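Local atomic coordinates of aminoglycoside phosphotransferase (Alicyclobacillus acidocaldarius subsp. acidocaldarius, PDB entry 4PDY), a protein that probably transfers phosphate to a small-molecule acceptor, as aminoglycoside phosphotransferases of the protein-kinase-like fold do, although its own substrate is not established. Residues 83-87 with 238-242; 114-118 with 226-230; 122-127 with 233-239. All blocks are in the same frame, centred on the assembly; numbering follows the deposited sequence. Where two conformers were deposited one is given.

Contact 1 (83-87 with 238-242); sequences TKFAR and QVVLI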
# COMPACT_ATOMS: atom_id res chain seq x y z
N THR A 83 -18.73 1.18 3.45
CA THR A 83 -18.93 2.64 3.41
C THR A 83 -17.63 3.40 3.23
O THR A 83 -17.67 4.61 2.99
CB THR A 83 -19.53 3.17 4.74
OG1 THR A 83 -18.55 3.04 5.80
CG2 THR A 83 -20.78 2.42 5.09
N LYS A 84 -16.48 2.73 3.29
CA LYS A 84 -15.21 3.41 3.53
C LYS A 84 -14.48 3.79 2.25
O LYS A 84 -13.30 3.46 2.07
CB LYS A 84 -14.29 2.57 4.43
CG LYS A 84 -14.95 2.09 5.72
CD LYS A 84 -15.20 3.24 6.70
CE LYS A 84 -15.88 2.77 7.96
NZ LYS A 84 -15.14 1.75 8.76
N PHE A 85 -15.19 4.51 1.38
CA PHE A 85 -14.62 4.92 0.11
C PHE A 85 -15.25 6.23 -0.35
O PHE A 85 -16.42 6.50 -0.06
CB PHE A 85 -14.75 3.85 -0.97
CG PHE A 85 -16.15 3.58 -1.40
CD1 PHE A 85 -17.03 2.85 -0.60
CD2 PHE A 85 -16.60 4.00 -2.64
CE1 PHE A 85 -18.33 2.63 -1.00
CE2 PHE A 85 -17.89 3.74 -3.06
CZ PHE A 85 -18.75 3.05 -2.25
N ALA A 86 -14.48 6.98 -1.11
CA ALA A 86 -14.97 8.20 -1.73
C ALA A 86 -15.90 7.84 -2.88
O ALA A 86 -15.61 7.01 -3.71
CB ALA A 86 -13.83 9.06 -2.23
N ARG A 87 -17.05 8.49 -2.92
CA ARG A 87 -18.09 8.17 -3.86
C ARG A 87 -17.90 8.81 -5.21
O ARG A 87 -17.72 10.04 -5.31
CB ARG A 87 -19.45 8.54 -3.28
CG ARG A 87 -19.72 7.99 -1.91
CD ARG A 87 -19.50 6.47 -1.82
NE ARG A 87 -19.30 6.07 -0.41
CZ ARG A 87 -20.27 5.78 0.45
NH1 ARG A 87 -19.96 5.52 1.71
NH2 ARG A 87 -21.55 5.79 0.08
N GLN A 238 -12.93 7.45 11.44
CA GLN A 238 -12.84 6.29 10.57
C GLN A 238 -11.82 6.58 9.51
O GLN A 238 -11.36 7.71 9.34
CB GLN A 238 -14.19 6.04 9.92
CG GLN A 238 -15.31 5.78 10.90
CD GLN A 238 -16.67 5.83 10.23
OE1 GLN A 238 -17.00 6.79 9.53
NE2 GLN A 238 -17.47 4.80 10.46
N VAL A 239 -11.42 5.54 8.79
CA VAL A 239 -10.58 5.72 7.63
C VAL A 239 -11.34 5.43 6.35
O VAL A 239 -11.95 4.36 6.20
CB VAL A 239 -9.29 4.87 7.72
CG1 VAL A 239 -8.58 4.79 6.38
CG2 VAL A 239 -8.37 5.43 8.78
N VAL A 240 -11.27 6.38 5.42
CA VAL A 240 -11.89 6.27 4.13
C VAL A 240 -10.79 6.13 3.10
O VAL A 240 -9.85 6.92 3.07
CB VAL A 240 -12.79 7.51 3.84
CG1 VAL A 240 -13.31 7.46 2.42
CG2 VAL A 240 -13.94 7.57 4.83
N LEU A 241 -10.90 5.08 2.30
CA LEU A 241 -9.92 4.85 1.26
C LEU A 241 -10.22 5.63 0.00
O LEU A 241 -11.37 5.77 -0.39
CB LEU A 241 -9.85 3.36 0.90
CG LEU A 241 -9.34 2.44 1.99
CD1 LEU A 241 -9.61 1.00 1.60
CD2 LEU A 241 -7.86 2.63 2.26
N ILE A 242 -9.16 6.09 -0.63
CA ILE A 242 -9.24 6.62 -1.98
C ILE A 242 -8.19 5.92 -2.86
O ILE A 242 -7.29 5.23 -2.35
CB ILE A 242 -9.10 8.14 -2.03
CG1 ILE A 242 -7.71 8.52 -1.56
CG2 ILE A 242 -10.17 8.80 -1.14
CD1 ILE A 242 -7.40 9.98 -1.75
O HOH W 1 -18.44 5.34 7.09
O HOH W 2 -12.48 2.81 9.68
O HOH W 3 -16.29 2.38 11.30

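Contact 2 (114-118 with 226-230); sequences QPANF and VIPSN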
# COMPACT_ATOMS: atom_id res chain seq x y z
N GLN A 114 -7.60 13.75 7.27
CA GLN A 114 -6.17 13.94 7.19
C GLN A 114 -5.55 12.61 6.80
O GLN A 114 -6.09 11.56 7.11
CB GLN A 114 -5.62 14.35 8.54
CG GLN A 114 -5.74 13.24 9.56
CD GLN A 114 -5.52 13.73 10.97
OE1 GLN A 114 -6.47 13.99 11.70
NE2 GLN A 114 -4.27 13.90 11.34
N PRO A 115 -4.40 12.66 6.12
CA PRO A 115 -3.71 11.43 5.77
C PRO A 115 -3.41 10.69 7.08
O PRO A 115 -2.99 11.31 8.06
CB PRO A 115 -2.43 11.94 5.09
CG PRO A 115 -2.23 13.32 5.61
CD PRO A 115 -3.61 13.86 5.77
N ALA A 116 -3.67 9.39 7.11
CA ALA A 116 -3.50 8.63 8.34
C ALA A 116 -2.07 8.73 8.85
O ALA A 116 -1.11 8.68 8.08
CB ALA A 116 -3.86 7.16 8.13
N ASN A 117 -1.94 8.85 10.16
CA ASN A 117 -0.69 8.86 10.83
C ASN A 117 -0.41 7.43 11.27
O ASN A 117 -0.95 6.97 12.26
CB ASN A 117 -0.76 9.79 12.03
CG ASN A 117 0.55 9.90 12.76
OD1 ASN A 117 1.45 9.06 12.59
ND2 ASN A 117 0.67 10.93 13.58
N PHE A 118 0.42 6.74 10.51
CA PHE A 118 0.69 5.34 10.77
C PHE A 118 1.57 5.13 12.00
O PHE A 118 1.87 3.98 12.36
CB PHE A 118 1.30 4.67 9.53
CG PHE A 118 0.34 4.45 8.36
CD1 PHE A 118 -1.03 4.52 8.48
CD2 PHE A 118 0.86 4.06 7.12
CE1 PHE A 118 -1.87 4.26 7.40
CE2 PHE A 118 0.03 3.80 6.05
CZ PHE A 118 -1.33 3.91 6.17
N VAL A 226 -1.54 1.22 0.07
CA VAL A 226 -1.81 1.58 1.45
C VAL A 226 -0.74 2.52 1.94
O VAL A 226 0.22 2.14 2.61
CB VAL A 226 -1.92 0.33 2.33
CG1 VAL A 226 -2.26 0.71 3.76
CG2 VAL A 226 -2.96 -0.62 1.74
N ILE A 227 -0.93 3.79 1.58
CA ILE A 227 -0.05 4.88 1.95
C ILE A 227 -0.92 5.94 2.62
O ILE A 227 -2.11 5.99 2.36
CB ILE A 227 0.70 5.44 0.73
CG1 ILE A 227 -0.25 5.97 -0.35
CG2 ILE A 227 1.61 4.34 0.17
CD1 ILE A 227 0.44 6.64 -1.51
N PRO A 228 -0.33 6.80 3.46
CA PRO A 228 -1.17 7.75 4.22
C PRO A 228 -2.08 8.61 3.37
O PRO A 228 -3.22 8.84 3.75
CB PRO A 228 -0.14 8.60 4.94
CG PRO A 228 0.96 7.62 5.21
CD PRO A 228 1.06 6.81 3.94
N SER A 229 -1.58 9.07 2.23
CA SER A 229 -2.40 9.94 1.40
C SER A 229 -3.63 9.26 0.79
O SER A 229 -4.50 9.97 0.30
CB SER A 229 -1.57 10.60 0.30
OG SER A 229 -0.91 9.67 -0.51
N ASN A 230 -3.69 7.91 0.79
CA ASN A 230 -4.88 7.21 0.33
C ASN A 230 -5.78 6.70 1.46
O ASN A 230 -6.82 6.10 1.18
CB ASN A 230 -4.47 6.01 -0.53
CG ASN A 230 -3.88 6.42 -1.85
OD1 ASN A 230 -4.11 7.53 -2.35
ND2 ASN A 230 -3.12 5.50 -2.47

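Contact 3 (122-127 with 233-239); sequences EHVAQT and YTPQHQV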
# COMPACT_ATOMS: atom_id res chain seq x y z
N GLU A 122 -4.41 4.36 16.94
CA GLU A 122 -5.78 4.61 16.55
C GLU A 122 -5.94 4.69 15.02
O GLU A 122 -6.94 4.22 14.46
CB GLU A 122 -6.23 5.93 17.21
CG GLU A 122 -7.50 6.55 16.67
CD GLU A 122 -8.72 5.66 16.78
OE1 GLU A 122 -8.67 4.64 17.52
OE2 GLU A 122 -9.75 5.97 16.11
N HIS A 123 -5.00 5.35 14.37
CA HIS A 123 -5.08 5.53 12.93
C HIS A 123 -4.78 4.21 12.21
O HIS A 123 -5.43 3.87 11.23
CB HIS A 123 -4.10 6.59 12.45
CG HIS A 123 -4.51 7.98 12.80
ND1 HIS A 123 -4.24 9.05 11.98
CD2 HIS A 123 -5.18 8.48 13.87
CE1 HIS A 123 -4.70 10.16 12.53
NE2 HIS A 123 -5.27 9.84 13.68
N VAL A 124 -3.82 3.47 12.74
CA VAL A 124 -3.53 2.13 12.20
C VAL A 124 -4.73 1.20 12.39
O VAL A 124 -5.13 0.47 11.47
CB VAL A 124 -2.28 1.55 12.86
CG1 VAL A 124 -2.07 0.11 12.40
CG2 VAL A 124 -1.05 2.35 12.52
N ALA A 125 -5.35 1.29 13.55
CA ALA A 125 -6.52 0.47 13.87
C ALA A 125 -7.61 0.68 12.82
O ALA A 125 -8.22 -0.24 12.30
CB ALA A 125 -7.07 0.84 15.25
N GLN A 126 -7.92 1.96 12.57
CA GLN A 126 -9.00 2.28 11.65
C GLN A 126 -8.67 1.98 10.19
O GLN A 126 -9.57 1.61 9.43
CB GLN A 126 -9.50 3.73 11.85
CG GLN A 126 -10.23 3.90 13.19
CD GLN A 126 -11.39 2.93 13.34
OE1 GLN A 126 -12.21 2.77 12.44
NE2 GLN A 126 -11.41 2.21 14.46
N THR A 127 -7.41 2.17 9.81
CA THR A 127 -6.96 1.76 8.47
C THR A 127 -7.12 0.23 8.28
O THR A 127 -7.67 -0.19 7.29
CB THR A 127 -5.52 2.22 8.21
OG1 THR A 127 -5.42 3.64 8.41
CG2 THR A 127 -5.08 1.89 6.79
N TYR A 233 -8.10 9.67 7.52
CA TYR A 233 -8.67 9.58 8.86
C TYR A 233 -9.59 10.80 9.04
O TYR A 233 -9.15 11.96 8.94
CB TYR A 233 -7.58 9.56 9.91
CG TYR A 233 -8.08 9.24 11.29
CD1 TYR A 233 -8.17 7.92 11.71
CD2 TYR A 233 -8.47 10.23 12.17
CE1 TYR A 233 -8.64 7.59 12.96
CE2 TYR A 233 -8.95 9.94 13.41
CZ TYR A 233 -9.03 8.61 13.83
OH TYR A 233 -9.50 8.31 15.08
N THR A 234 -10.87 10.52 9.24
CA THR A 234 -11.91 11.54 9.15
C THR A 234 -12.27 12.10 10.53
O THR A 234 -11.92 11.51 11.55
CB THR A 234 -13.21 10.97 8.56
OG1 THR A 234 -13.79 10.09 9.53
CG2 THR A 234 -12.99 10.25 7.23
N PRO A 235 -13.01 13.23 10.57
CA PRO A 235 -13.52 13.73 11.84
C PRO A 235 -14.47 12.76 12.59
O PRO A 235 -14.68 12.92 13.79
CB PRO A 235 -14.22 15.04 11.45
CG PRO A 235 -13.59 15.43 10.16
CD PRO A 235 -13.25 14.16 9.46
N GLN A 236 -15.02 11.76 11.90
CA GLN A 236 -15.77 10.70 12.58
C GLN A 236 -14.89 9.52 13.01
O GLN A 236 -15.39 8.49 13.47
CB GLN A 236 -16.98 10.24 11.76
CG GLN A 236 -18.18 11.21 11.80
CD GLN A 236 -19.05 11.17 13.09
OE1 GLN A 236 -19.54 10.10 13.54
NE2 GLN A 236 -19.28 12.35 13.67
N HIS A 237 -13.58 9.71 12.95
CA HIS A 237 -12.62 8.74 13.47
C HIS A 237 -12.73 7.39 12.75
O HIS A 237 -12.62 6.32 13.35
CB HIS A 237 -12.73 8.61 14.98
CG HIS A 237 -12.34 9.85 15.71
ND1 HIS A 237 -12.18 9.87 17.08
CD2 HIS A 237 -12.02 11.09 15.28
CE1 HIS A 237 -11.82 11.09 17.46
NE2 HIS A 237 -11.72 11.84 16.38
N GLN A 238 -12.93 7.45 11.44
CA GLN A 238 -12.84 6.29 10.57
C GLN A 238 -11.82 6.58 9.51
O GLN A 238 -11.36 7.71 9.34
CB GLN A 238 -14.19 6.04 9.92
CG GLN A 238 -15.31 5.78 10.90
CD GLN A 238 -16.67 5.83 10.23
OE1 GLN A 238 -17.00 6.79 9.53
NE2 GLN A 238 -17.47 4.80 10.46
N VAL A 239 -11.42 5.54 8.79
CA VAL A 239 -10.58 5.72 7.63
C VAL A 239 -11.34 5.43 6.35
O VAL A 239 -11.95 4.36 6.20
CB VAL A 239 -9.29 4.87 7.72
CG1 VAL A 239 -8.58 4.79 6.38
CG2 VAL A 239 -8.37 5.43 8.78
O HOH W 2 -12.48 2.81 9.68

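Contact 1 (83-87 with 238-242)
Lys84 runs alongside the start of strand 239-241, back toward Gln238, its aliphatic stem resting on the carbonyl of Val239 and its far end on the amide of Gln238. The stem follows the strand because it is bent at chi2 (-70°), so that Lys84 CB and CD both graze Val239 O, at 3.4 and 3.5 Å. Farther out it meets the Gln238 side chain at about a right angle, with Lys84 CE 3.6 Å from Gln238 NE2. A second bend, at chi4, leads to the ammonium group, which gives protons to two waters and to Gln133 OE1. One water also accepts from Gln238 NE2 and the other from Val239 N, while Val239 O is bonded to Thr130 OG1 of helix 121-137. The backbones meet in a single bridge between Phe85 and Leu241. Leu241 N donates to Lys84 O at 2.9 Å, and Ala86 N makes a weak return bond to Leu241 O, which Phe85 CA also approaches at 3.4 Å. Beside this bridge, Val240 CG1 presses on Phe85 C at 3.6 Å, and Ala86 CB touches Ile242 CG2. Phe85 CB leaves the backbone away from the strand; Arg87 NE lies over the centre of one ring face, 3.5 Å above its plane, and donates to Phe85 O. With Gln133 OE1 and two waters, the ammonium group of Lys84 has a partner for each of its three N-H bonds, so its charge is probably accommodated by neutral oxygens.

Contact 2 (114-118 with 226-230)
Val226 meets Phe118 at the rim of its ring: Val226 O lies in the ring plane, 3.8 Å from Phe118 CE2, and Val226 CG1 comes within 4.1 Å of Phe118 CZ. Ile227 adds little but its carbonyl carbon, passing the same CZ. Pro228 carries most of the contact, its ring over one face of Phe118, displaced toward the rim, in a CH-pi contact with Pro228 CG 4.3 Å from the centroid. In Phe118, CG anti to the carbonyl carbon (chi1 -71°) brings the ring to Pro228 and Val226. Pro228 CB turns instead to Pro115 and Ala116, 3.3 Å from Ala116 O; the two prolines touch through their CB atoms, and Pro115 CB also lies 3.5 Å from Pro228 O. Pro228 O receives a weak bond from Ala116 N. Ser229 brushes Pro115 through its backbone, and Asn230 N closes the 3-10 turn by bonding Ile227 O. The segment completes the sequence His223-x-Asp225-x-x-x-x-Asn230, consistent with the catalytic loop of this family. It lies between strand 114-115, whose Pro115 touches the bound histidine, and helix 252-266, where Arg266 packs on Phe118 and Pro228; Leu131 of helix 121-137 backs Val226, and Asn230 leads into strand 231-233, where Cys231 packs on Val226.

Contact 3 (122-127 with 233-239)
Helix 122-127 runs past the hairpin turn 233-239 with its closest backbone approaches at His123-Tyr233 and, one helical turn on, Thr127-Val239, where the CA atoms are 6.8 and 5.4 Å apart. The His123 and Tyr233 rings stack face to face, centroids 3.8 Å apart and planes 8° from parallel, and Tyr233 CB adds a CH-pi contact over the imidazole. His123 ND1 accepts from the backbone N of Asn117, which fixes the rotation of the imidazole. The phenol is held at its far end: Tyr233 OH donates to Glu122 OE2 at 2.6 Å, a short bond on the anti lone pair. That oxygen lies in the ring plane, yet the carboxylate stands perpendicular to it, brought round by the bend at Glu122 chi2 (60°). Gln126 CG packs against His237 O at 3.4 Å. The water that takes Val239 N donates to both Gln126 O and Gln126 OE1, tying the helix to the strand. Val239 CG2 fits against Thr127 OG1 at 3.5 Å, while that hydroxyl is itself bonded to His123 O. Thr234 to His237 form a type I turn with His237 in the left-handed helical conformation (phi 61°) and Thr234 N bonded to Gln238 O, the classic type I turn with a G1 bulge. The whole is a tight beta hairpin laid on a helix of the kinase-like fold, the hairpin that in this family connects the catalytic loop to the aspartate of the metal-binding segment.

Strand 231-233 lies at the middle of the three-stranded sheet that joins the contacts. Contact 2 meets its leading end and strand 114-115, contact 3 the hairpin turn after it, and contact 1 the other edge strand, 239-241. Contact 1 is the buried one; contacts 2 and 3 are only partly buried. Their chemistry follows: a backbone bridge with a lysine bonded to water and an amide oxygen in contact 1, proline and phenylalanine packing with one weak bond in contact 2, and an aromatic stack with a tyrosine-carboxylate bond in contact 3. Contacts 1 and 3 share Gln238, Val239 and a water that bonds Lys84 as well as Gln126. Ile242 and Pro115 bring contacts 1 and 2 to the bound histidine.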